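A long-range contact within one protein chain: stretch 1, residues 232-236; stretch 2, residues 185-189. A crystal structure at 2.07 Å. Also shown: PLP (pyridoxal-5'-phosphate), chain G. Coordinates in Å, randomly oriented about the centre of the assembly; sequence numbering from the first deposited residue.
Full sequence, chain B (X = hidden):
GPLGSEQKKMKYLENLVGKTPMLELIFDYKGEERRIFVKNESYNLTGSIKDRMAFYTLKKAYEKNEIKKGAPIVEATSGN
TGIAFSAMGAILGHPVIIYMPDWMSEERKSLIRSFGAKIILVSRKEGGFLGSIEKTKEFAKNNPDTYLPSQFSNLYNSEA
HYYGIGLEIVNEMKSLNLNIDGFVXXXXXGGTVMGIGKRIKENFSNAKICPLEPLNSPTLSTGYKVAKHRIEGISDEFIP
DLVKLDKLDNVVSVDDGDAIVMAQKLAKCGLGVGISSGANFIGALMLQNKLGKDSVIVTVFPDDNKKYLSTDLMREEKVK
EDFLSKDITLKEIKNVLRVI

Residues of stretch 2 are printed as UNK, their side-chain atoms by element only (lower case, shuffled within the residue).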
# COMPACT_ATOMS: atom_id res chain seq x y z
N GLU B 232 -2.40 4.22 17.14
CA GLU B 232 -3.39 4.76 16.21
C GLU B 232 -4.30 3.65 15.65
O GLU B 232 -3.86 2.55 15.31
CB GLU B 232 -2.70 5.58 15.10
CG GLU B 232 -2.00 6.82 15.66
CD GLU B 232 -1.40 7.75 14.61
OE1 GLU B 232 -2.11 8.10 13.64
OE2 GLU B 232 -0.23 8.16 14.79
N GLY B 233 -5.59 3.95 15.63
CA GLY B 233 -6.61 3.05 15.13
C GLY B 233 -7.34 2.25 16.20
O GLY B 233 -8.41 1.74 15.90
N ILE B 234 -6.77 2.08 17.40
CA ILE B 234 -7.48 1.35 18.47
C ILE B 234 -7.82 2.25 19.68
O ILE B 234 -7.15 3.26 19.93
CB ILE B 234 -6.77 0.06 18.94
CG1 ILE B 234 -5.43 0.36 19.65
CG2 ILE B 234 -6.59 -0.90 17.77
CD1 ILE B 234 -4.92 -0.81 20.46
N SER B 235 -8.86 1.83 20.40
CA SER B 235 -9.42 2.54 21.57
C SER B 235 -9.24 4.08 21.56
O SER B 235 -8.38 4.65 22.22
CB SER B 235 -8.88 1.91 22.85
OG SER B 235 -7.49 2.11 22.96
N ASP B 236 -10.05 4.74 20.77
CA ASP B 236 -9.99 6.19 20.69
C ASP B 236 -11.19 6.90 21.37
O ASP B 236 -11.24 8.14 21.31
CB ASP B 236 -9.87 6.62 19.22
CG ASP B 236 -11.14 6.40 18.43
OD1 ASP B 236 -12.11 5.80 18.98
OD2 ASP B 236 -11.18 6.82 17.24
N UNK B 185 -6.62 -9.32 18.37
CA UNK B 185 -6.66 -8.09 17.60
C UNK B 185 -7.07 -6.89 18.44
O UNK B 185 -8.07 -6.94 19.19
c UNK B 185 -7.65 -8.21 16.42
N UNK B 186 -6.31 -5.79 18.28
CA UNK B 186 -6.69 -4.49 18.80
C UNK B 186 -8.10 -4.10 18.35
O UNK B 186 -8.52 -4.43 17.23
N UNK B 187 -8.84 -3.45 19.25
CA UNK B 187 -10.21 -3.04 19.00
C UNK B 187 -10.26 -1.54 18.78
O UNK B 187 -9.84 -0.77 19.62
c UNK B 187 -11.13 -3.43 20.18
c UNK B 187 -11.33 -4.93 20.17
c UNK B 187 -12.45 -2.72 20.11
N UNK B 188 -10.73 -1.15 17.60
CA UNK B 188 -11.18 0.19 17.31
C UNK B 188 -12.69 0.23 17.26
O UNK B 188 -13.35 0.58 18.25
N UNK B 189 -13.26 -0.16 16.12
CA UNK B 189 -14.69 -0.46 16.05
C UNK B 189 -15.03 -1.82 16.68
O UNK B 189 -16.15 -2.04 17.13
o UNK B 189 -14.70 -1.55 13.86
c UNK B 189 -15.22 -0.43 14.60
c UNK B 189 -14.83 0.88 13.89
N1 PLP G . -5.45 -0.73 13.52
C2 PLP G . -5.61 0.22 12.57
C2A PLP G . -4.45 0.84 11.86
C3 PLP G . -6.98 0.65 12.22
O3 PLP G . -7.18 1.60 11.28
C4 PLP G . -8.12 0.04 12.93
C4A PLP G . -9.50 0.45 12.60
C5 PLP G . -7.81 -0.99 13.94
C6 PLP G . -6.48 -1.31 14.18
C5A PLP G . -8.95 -1.65 14.69
O4P PLP G . -9.82 -2.42 13.85
P PLP G . -11.41 -2.53 14.11
O1P PLP G . -11.95 -1.16 13.82
O2P PLP G . -11.86 -3.63 13.18
O3P PLP G . -11.49 -2.95 15.56

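Position 185 carries one side-chain atom, a carbon. The CA-to-CB bond points sideways to stretch 1, and the carbon comes no nearer to it than 7.5 Å, measured from this CB to CG2 of Ile234, so it takes no part in the contact. A lone carbon beyond CA makes this alanine, Ala185, part of a strand that began earlier in the chain and ends one residue later.

Position 186 has no side-chain atoms at all, and its backbone lies under the side chain of Ile234: CG2 of Ile234 sits 3.6 Å from the carbonyl C of 186. A CB built here would point toward stretch 1 and stand 2.8 Å from Ile234 CG2, a clash. The bare backbone is glycine, Gly186, and the space a side chain would fill is taken by the isoleucine methyl instead.

Position 187 shows three carbons, one attached to CA and carrying the other two. The CA-to-CB bond points away from stretch 1, and the CB of 187 stays 5.7 Å from Ile234 CB at its nearest, so what touches is the backbone: the carbonyl O of 187 lies 3.3 Å from Ile234 CB and 2.9 Å from Ser235 N. Three carbons branching at CB spell valine, Val187, with chi1 in the t well. Its side chain stays out of the contact, while its carbonyl serves it.

Position 188 again lacks side-chain atoms. Its CA approaches the backbone of stretch 1 closely, 3.5 Å from Gly233 O in a CA-H...O contact and 4.0 Å from Ile234 CA. A CB in ideal geometry would fall 2.4 Å from Gly233 O, so the approach leaves no room for one. This is Gly188; its N donates a hydrogen bond of 2.8 Å to O3P of the PLP phosphate.

Position 189 bears a carbon on CA that carries one oxygen and one carbon. The CA-to-CB bond points away from stretch 1, and the branch carbon of 189 comes no nearer than 6.8 Å to Gly233 O, but the oxygen reaches the phosphate. A branched CB with one hydroxyl and one methyl is threonine, Thr189. Both its N and its OG1 donate to PLP O1P, each at 2.8 Å.

The contact works by backbone against backbone, with one side chain filling the gap. Its single hydrogen bond, Ser235 N to Val187 O, is nearly straight at 171° and ties the two stretches together, while Ile234 packs against the bared Gly186. The cofactor meets both stretches: the loop after the strand grips the phosphate, and stretch 1 meets the ring, with Gly233 O 3.4 Å from PLP C5 and Ile234 CG2 3.6 Å from PLP C6. Gly233 also has its own need for glycine, since a CB there would stand 2.5 Å from PLP C2 and be jammed against the preceding carbonyl O. The rule to read is economical: the backbones come close where glycine leaves room, the CA-to-CB bonds of Val187 and Thr189 point away, and one isoleucine touches both the neighbouring loop and the ligand.

Stretch 2 185-189: AGVGT
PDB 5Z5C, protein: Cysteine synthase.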